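Local coordinates for putative diflavin flavoprotein A 3 (PDB 6H0C) that probably carries electrons from NADH to oxygen, reducing it to water, here represented by its flavodiiron core of a metallo-beta-lactamase-like and a flavodoxin-like domain, at residues 16-21 with 181-186; 79-84 with 102-107. All coordinates share one frame; numbering follows the deposited sequence.

Contact 1 (16-21 with 181-186); sequences VFRSRT and DQVFDE
Arg20 and Asp181 meet at about a right angle, the arginine reaching out from the strand and the carboxylate coming in against its guanidinium edge. NH1 of Arg20 gives a nearly straight bond (173°) to OD1 of Asp181, 3.1 Å away and almost in the guanidinium plane, and also bonds Gly180 O. OD1 takes it on its anti lone pair, and the two planar groups are turned 39° apart. A single direct bond makes this salt bridge one-point, Arg20 NH2 staying 3.9 Å from Asp181 OD1. A water links those two atoms, accepting from Arg20 NH2 at 3.2 Å and donating to Asp181 OD1 at 2.7 Å. NH2 also bridges to Asp4, so the arginine lies between two acids that probably share its charge.

Arg18 and Arg20 leave the strand with almost the same torsions, bent at chi3 (-54° in Arg18), yet the loop meets Arg20 at the edge and Arg18 over a face, with Arg18 CZ 4.2 Å from Val183 CA. Gln182 O is over that face too, badly angled for a bond to NH1, which instead bonds Gln6 OE1. Two residues before Arg18, Val16 and Val183 touch tip to tip, CG1 to CG1 at 4.0 Å.

The loop between strand 167-171 and helix 189-202 thus lies against alternate, same-side residues of strand 14-21, in the antiparallel part of the mixed sheet of the metallo-beta-lactamase-like domain.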
loop_
_atom_site.group_PDB
_atom_site.type_symbol
_atom_site.label_atom_id
_atom_site.label_comp_id
_atom_site.label_asym_id
_atom_site.label_seq_id
_atom_site.Cartn_x
_atom_site.Cartn_y
_atom_site.Cartn_z
ATOM N N VAL A 16 -16.544 -10.764 9.811
ATOM C CA VAL A 16 -15.114 -10.469 9.682
ATOM C C VAL A 16 -14.250 -11.597 10.263
ATOM O O VAL A 16 -14.579 -12.209 11.286
ATOM C CB VAL A 16 -14.724 -9.142 10.361
ATOM C CG1 VAL A 16 -14.867 -9.250 11.870
ATOM C CG2 VAL A 16 -13.295 -8.780 10.002
ATOM N N PHE A 17 -13.160 -11.887 9.571
ATOM C CA PHE A 17 -12.147 -12.817 10.053
ATOM C C PHE A 17 -10.872 -12.019 10.248
ATOM O O PHE A 17 -10.213 -11.673 9.265
ATOM C CB PHE A 17 -11.902 -13.963 9.051
ATOM C CG PHE A 17 -13.063 -14.904 8.887
ATOM C CD1 PHE A 17 -13.011 -16.182 9.420
ATOM C CD2 PHE A 17 -14.200 -14.521 8.190
ATOM C CE1 PHE A 17 -14.082 -17.065 9.274
ATOM C CE2 PHE A 17 -15.273 -15.395 8.040
ATOM C CZ PHE A 17 -15.210 -16.674 8.586
ATOM N N ARG A 18 -10.526 -11.693 11.489
ATOM C CA ARG A 18 -9.307 -10.922 11.725
ATOM C C ARG A 18 -8.146 -11.856 12.055
ATOM O O ARG A 18 -8.096 -12.432 13.140
ATOM C CB ARG A 18 -9.502 -9.894 12.852
ATOM C CG ARG A 18 -10.721 -8.991 12.666
ATOM C CD ARG A 18 -10.549 -7.651 13.361
ATOM N NE ARG A 18 -10.202 -7.805 14.771
ATOM C CZ ARG A 18 -9.475 -6.931 15.462
ATOM N NH1 ARG A 18 -9.200 -7.161 16.742
ATOM N NH2 ARG A 18 -9.020 -5.825 14.873
ATOM N N SER A 19 -7.226 -12.019 11.107
ATOM C CA SER A 19 -5.978 -12.728 11.385
ATOM C C SER A 19 -5.090 -11.814 12.218
ATOM O O SER A 19 -4.662 -10.754 11.748
ATOM C CB SER A 19 -5.277 -13.141 10.096
ATOM O OG SER A 19 -6.094 -14.027 9.350
ATOM N N ARG A 20 -4.822 -12.215 13.456
ATOM C CA ARG A 20 -4.164 -11.316 14.390
ATOM C C ARG A 20 -2.750 -11.765 14.716
ATOM O O ARG A 20 -2.496 -12.956 14.898
ATOM C CB ARG A 20 -4.991 -11.197 15.678
ATOM C CG ARG A 20 -6.456 -10.825 15.450
ATOM C CD ARG A 20 -7.170 -10.509 16.762
ATOM N NE ARG A 20 -7.129 -11.640 17.683
ATOM C CZ ARG A 20 -7.299 -11.541 18.996
ATOM N NH1 ARG A 20 -7.521 -10.352 19.548
ATOM N NH2 ARG A 20 -7.243 -12.629 19.760
ATOM N N THR A 21 -1.831 -10.801 14.772
ATOM C CA THR A 21 -0.485 -11.046 15.285
ATOM C C THR A 21 -0.131 -9.962 16.305
ATOM O O THR A 21 -0.326 -8.771 16.054
ATOM C CB THR A 21 0.582 -11.096 14.151
ATOM O OG1 THR A 21 1.860 -11.408 14.711
ATOM C CG2 THR A 21 0.682 -9.770 13.398
ATOM N N ASP A 181 -8.200 -6.833 21.277
ATOM C CA ASP A 181 -9.348 -7.728 21.363
ATOM C C ASP A 181 -10.595 -7.090 20.786
ATOM O O ASP A 181 -11.498 -7.792 20.339
ATOM C CB ASP A 181 -9.604 -8.142 22.811
ATOM C CG ASP A 181 -8.574 -9.127 23.326
ATOM O OD1 ASP A 181 -8.073 -9.952 22.521
ATOM O OD2 ASP A 181 -8.269 -9.069 24.539
ATOM N N GLN A 182 -10.639 -5.761 20.787
ATOM C CA GLN A 182 -11.797 -5.038 20.262
ATOM C C GLN A 182 -11.905 -5.156 18.745
ATOM O O GLN A 182 -10.990 -4.767 18.016
ATOM C CB GLN A 182 -11.739 -3.564 20.664
ATOM C CG GLN A 182 -11.883 -3.357 22.146
ATOM C CD GLN A 182 -12.915 -4.301 22.737
ATOM O OE1 GLN A 182 -14.077 -4.317 22.312
ATOM N NE2 GLN A 182 -12.491 -5.116 23.706
ATOM N N VAL A 183 -13.022 -5.701 18.275
ATOM C CA VAL A 183 -13.265 -5.807 16.842
ATOM C C VAL A 183 -13.663 -4.446 16.273
ATOM O O VAL A 183 -13.365 -4.125 15.123
ATOM C CB VAL A 183 -14.359 -6.848 16.534
ATOM C CG1 VAL A 183 -14.752 -6.806 15.048
ATOM C CG2 VAL A 183 -13.883 -8.236 16.946
ATOM N N PHE A 184 -14.336 -3.644 17.089
ATOM C CA PHE A 184 -14.695 -2.300 16.682
ATOM C C PHE A 184 -13.869 -1.266 17.432
ATOM O O PHE A 184 -13.169 -1.592 18.383
ATOM C CB PHE A 184 -16.182 -2.057 16.899
ATOM C CG PHE A 184 -17.048 -2.679 15.847
ATOM C CD1 PHE A 184 -17.508 -3.980 15.989
ATOM C CD2 PHE A 184 -17.399 -1.962 14.711
ATOM C CE1 PHE A 184 -18.308 -4.559 15.016
ATOM C CE2 PHE A 184 -18.196 -2.532 13.733
ATOM C CZ PHE A 184 -18.652 -3.835 13.886
ATOM N N ASP A 185 -13.963 -0.014 17.001
ATOM C CA ASP A 185 -13.053 1.022 17.462
ATOM C C ASP A 185 -13.656 1.981 18.496
ATOM O O ASP A 185 -13.507 3.198 18.361
ATOM C CB ASP A 185 -12.550 1.827 16.250
ATOM C CG ASP A 185 -13.651 2.656 15.594
ATOM O OD1 ASP A 185 -14.836 2.258 15.674
ATOM O OD2 ASP A 185 -13.334 3.716 15.008
ATOM N N GLU A 186 -14.327 1.469 19.528
ATOM C CA GLU A 186 -14.822 2.391 20.554
ATOM C C GLU A 186 -13.649 2.994 21.298
ATOM O O GLU A 186 -12.736 2.280 21.710
ATOM C CB GLU A 186 -15.759 1.720 21.548
ATOM C CG GLU A 186 -16.370 2.733 22.510
ATOM C CD GLU A 186 -17.644 2.228 23.165
ATOM O OE1 GLU A 186 -18.612 3.019 23.280
ATOM O OE2 GLU A 186 -17.674 1.040 23.568
HETATM O O HOH W 1 -7.335 -12.495 22.952
#

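Contact 2 (79-84 with 102-107); sequences VILGHV and ATIICS
Val79 pairs with Ile104 and Ile80 with Ile105 in a parallel register, held by three backbone hydrogen bonds. Val79 N donates to Thr103 O at 3.0 Å, Ile105 N returns a bond to Val79 O at 2.8 Å, and Leu81 N donates to Ile105 O, also at 2.8 Å. Two CA-H...O contacts supplement the ladder: Ile104 CA leans on Val79 O and Ile80 CA on Ile105 O.

Beyond the last direct bond, one water bridges the diverging chains, donating to Leu81 O at 2.8 Å and accepting from Ser107 N at 2.9 Å. Ser107 is the N-cap of helix 108-117, its OG bonded to Ala110 N.

Apolar contacts fall on both faces. Ile80 and Ile105 lie side by side, pointing the same way, with Ile80 CG1 3.8 Å from Ile105 CB. Over the other face Leu81 slants across Ile104, its CD1 meeting Ile104 CG2 at 3.9 Å; CG2, anti to the backbone N of Ile104, is the branch that makes this contact. Val79 and Ile104 share that face, where Leu92 and Leu96 of helix 86-98 cover them.

Strand 78-80, helix 86-98 and strand 103-106 form a beta-alpha-beta crossover, whose two strands are neighbours in the parallel part of the mixed sheet of the metallo-beta-lactamase fold.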
loop_
_atom_site.group_PDB
_atom_site.type_symbol
_atom_site.label_atom_id
_atom_site.label_comp_id
_atom_site.label_asym_id
_atom_site.label_seq_id
_atom_site.Cartn_x
_atom_site.Cartn_y
_atom_site.Cartn_z
ATOM N N VAL A 79 -14.067 -14.289 -4.897
ATOM C CA VAL A 79 -12.988 -13.770 -4.074
ATOM C C VAL A 79 -12.656 -12.347 -4.538
ATOM O O VAL A 79 -12.195 -12.124 -5.664
ATOM C CB VAL A 79 -11.743 -14.678 -4.107
ATOM C CG1 VAL A 79 -10.640 -14.074 -3.243
ATOM C CG2 VAL A 79 -12.099 -16.058 -3.598
ATOM N N ILE A 80 -12.923 -11.383 -3.659
ATOM C CA ILE A 80 -12.760 -9.980 -3.984
ATOM C C ILE A 80 -11.445 -9.471 -3.398
ATOM O O ILE A 80 -11.186 -9.640 -2.200
ATOM C CB ILE A 80 -13.952 -9.151 -3.454
ATOM C CG1 ILE A 80 -15.261 -9.697 -4.017
ATOM C CG2 ILE A 80 -13.800 -7.683 -3.818
ATOM C CD1 ILE A 80 -16.486 -8.923 -3.558
ATOM N N LEU A 81 -10.607 -8.869 -4.242
ATOM C CA LEU A 81 -9.295 -8.400 -3.796
ATOM C C LEU A 81 -9.249 -6.879 -3.754
ATOM O O LEU A 81 -9.462 -6.222 -4.780
ATOM C CB LEU A 81 -8.184 -8.924 -4.712
ATOM C CG LEU A 81 -8.130 -10.433 -4.898
ATOM C CD1 LEU A 81 -7.108 -10.812 -5.954
ATOM C CD2 LEU A 81 -7.804 -11.086 -3.572
ATOM N N GLY A 82 -8.972 -6.325 -2.573
ATOM C CA GLY A 82 -8.817 -4.883 -2.415
ATOM C C GLY A 82 -7.447 -4.404 -2.885
ATOM O O GLY A 82 -7.245 -3.215 -3.146
ATOM N N HIS A 83 -6.505 -5.344 -2.976
ATOM C CA HIS A 83 -5.161 -5.080 -3.486
ATOM C C HIS A 83 -4.472 -6.417 -3.693
ATOM O O HIS A 83 -4.947 -7.440 -3.196
ATOM C CB HIS A 83 -4.351 -4.195 -2.538
ATOM C CG HIS A 83 -3.857 -4.908 -1.320
ATOM N ND1 HIS A 83 -4.666 -5.179 -0.237
ATOM C CD2 HIS A 83 -2.636 -5.408 -1.012
ATOM C CE1 HIS A 83 -3.965 -5.817 0.684
ATOM N NE2 HIS A 83 -2.731 -5.971 0.237
ATOM N N VAL A 84 -3.362 -6.413 -4.424
ATOM C CA VAL A 84 -2.703 -7.656 -4.809
ATOM C C VAL A 84 -1.191 -7.533 -4.731
ATOM O O VAL A 84 -0.623 -6.497 -5.079
ATOM C CB VAL A 84 -3.097 -8.076 -6.251
ATOM C CG1 VAL A 84 -2.217 -9.195 -6.756
ATOM C CG2 VAL A 84 -4.546 -8.494 -6.303
ATOM N N ALA A 102 -14.747 -20.569 -7.866
ATOM C CA ALA A 102 -14.871 -19.152 -7.533
ATOM C C ALA A 102 -14.336 -18.251 -8.644
ATOM O O ALA A 102 -13.437 -18.635 -9.395
ATOM C CB ALA A 102 -14.160 -18.852 -6.226
ATOM N N THR A 103 -14.902 -17.054 -8.748
ATOM C CA THR A 103 -14.388 -16.043 -9.662
ATOM C C THR A 103 -13.630 -14.956 -8.902
ATOM O O THR A 103 -14.076 -14.491 -7.850
ATOM C CB THR A 103 -15.515 -15.398 -10.459
ATOM O OG1 THR A 103 -16.146 -16.401 -11.259
ATOM C CG2 THR A 103 -14.970 -14.314 -11.366
ATOM N N ILE A 104 -12.478 -14.555 -9.431
ATOM C CA ILE A 104 -11.724 -13.472 -8.822
ATOM C C ILE A 104 -12.290 -12.116 -9.247
ATOM O O ILE A 104 -12.517 -11.865 -10.431
ATOM C CB ILE A 104 -10.234 -13.544 -9.192
ATOM C CG1 ILE A 104 -9.605 -14.815 -8.611
ATOM C CG2 ILE A 104 -9.507 -12.291 -8.694
ATOM C CD1 ILE A 104 -8.520 -15.432 -9.483
ATOM N N ILE A 105 -12.519 -11.252 -8.266
ATOM C CA ILE A 105 -13.003 -9.899 -8.504
ATOM C C ILE A 105 -11.934 -8.882 -8.099
ATOM O O ILE A 105 -11.487 -8.875 -6.944
ATOM C CB ILE A 105 -14.291 -9.614 -7.702
ATOM C CG1 ILE A 105 -15.361 -10.659 -8.017
ATOM C CG2 ILE A 105 -14.780 -8.201 -7.966
ATOM C CD1 ILE A 105 -15.755 -10.700 -9.478
ATOM N N CYS A 106 -11.528 -8.020 -9.027
ATOM C CA CYS A 106 -10.466 -7.060 -8.725
ATOM C C CYS A 106 -10.356 -5.942 -9.764
ATOM O O CYS A 106 -11.049 -5.949 -10.775
ATOM C CB CYS A 106 -9.123 -7.792 -8.604
ATOM S SG CYS A 106 -8.536 -8.527 -10.156
ATOM N N SER A 107 -9.474 -4.985 -9.510
ATOM C CA SER A 107 -9.274 -3.883 -10.438
ATOM C C SER A 107 -8.433 -4.325 -11.628
ATOM O O SER A 107 -7.861 -5.419 -11.643
ATOM C CB SER A 107 -8.598 -2.708 -9.740
ATOM O OG SER A 107 -7.210 -2.962 -9.606
HETATM O O HOH W 2 -8.166 -4.961 -6.955
#

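Contact 1 and contact 2 both reach the seven-stranded mixed sheet of the metallo-beta-lactamase-like domain, at different parts of it: strands 37-45 and 49-52 separate strand 14-21 from strand 78-80. The centres of the two contacts are about 22 Å apart and their nearest atoms about 12 Å, without touching. Contact 1 joins a strand to a loop largely through arginine side chains; contact 2 joins two strands by a backbone ladder with apolar side chains on both faces. His83 lies in the loop after strand 78-80, where the diiron ligands typically begin in this family; here it bonds Asp171 and a citrate, probably from the crystallisation liquor.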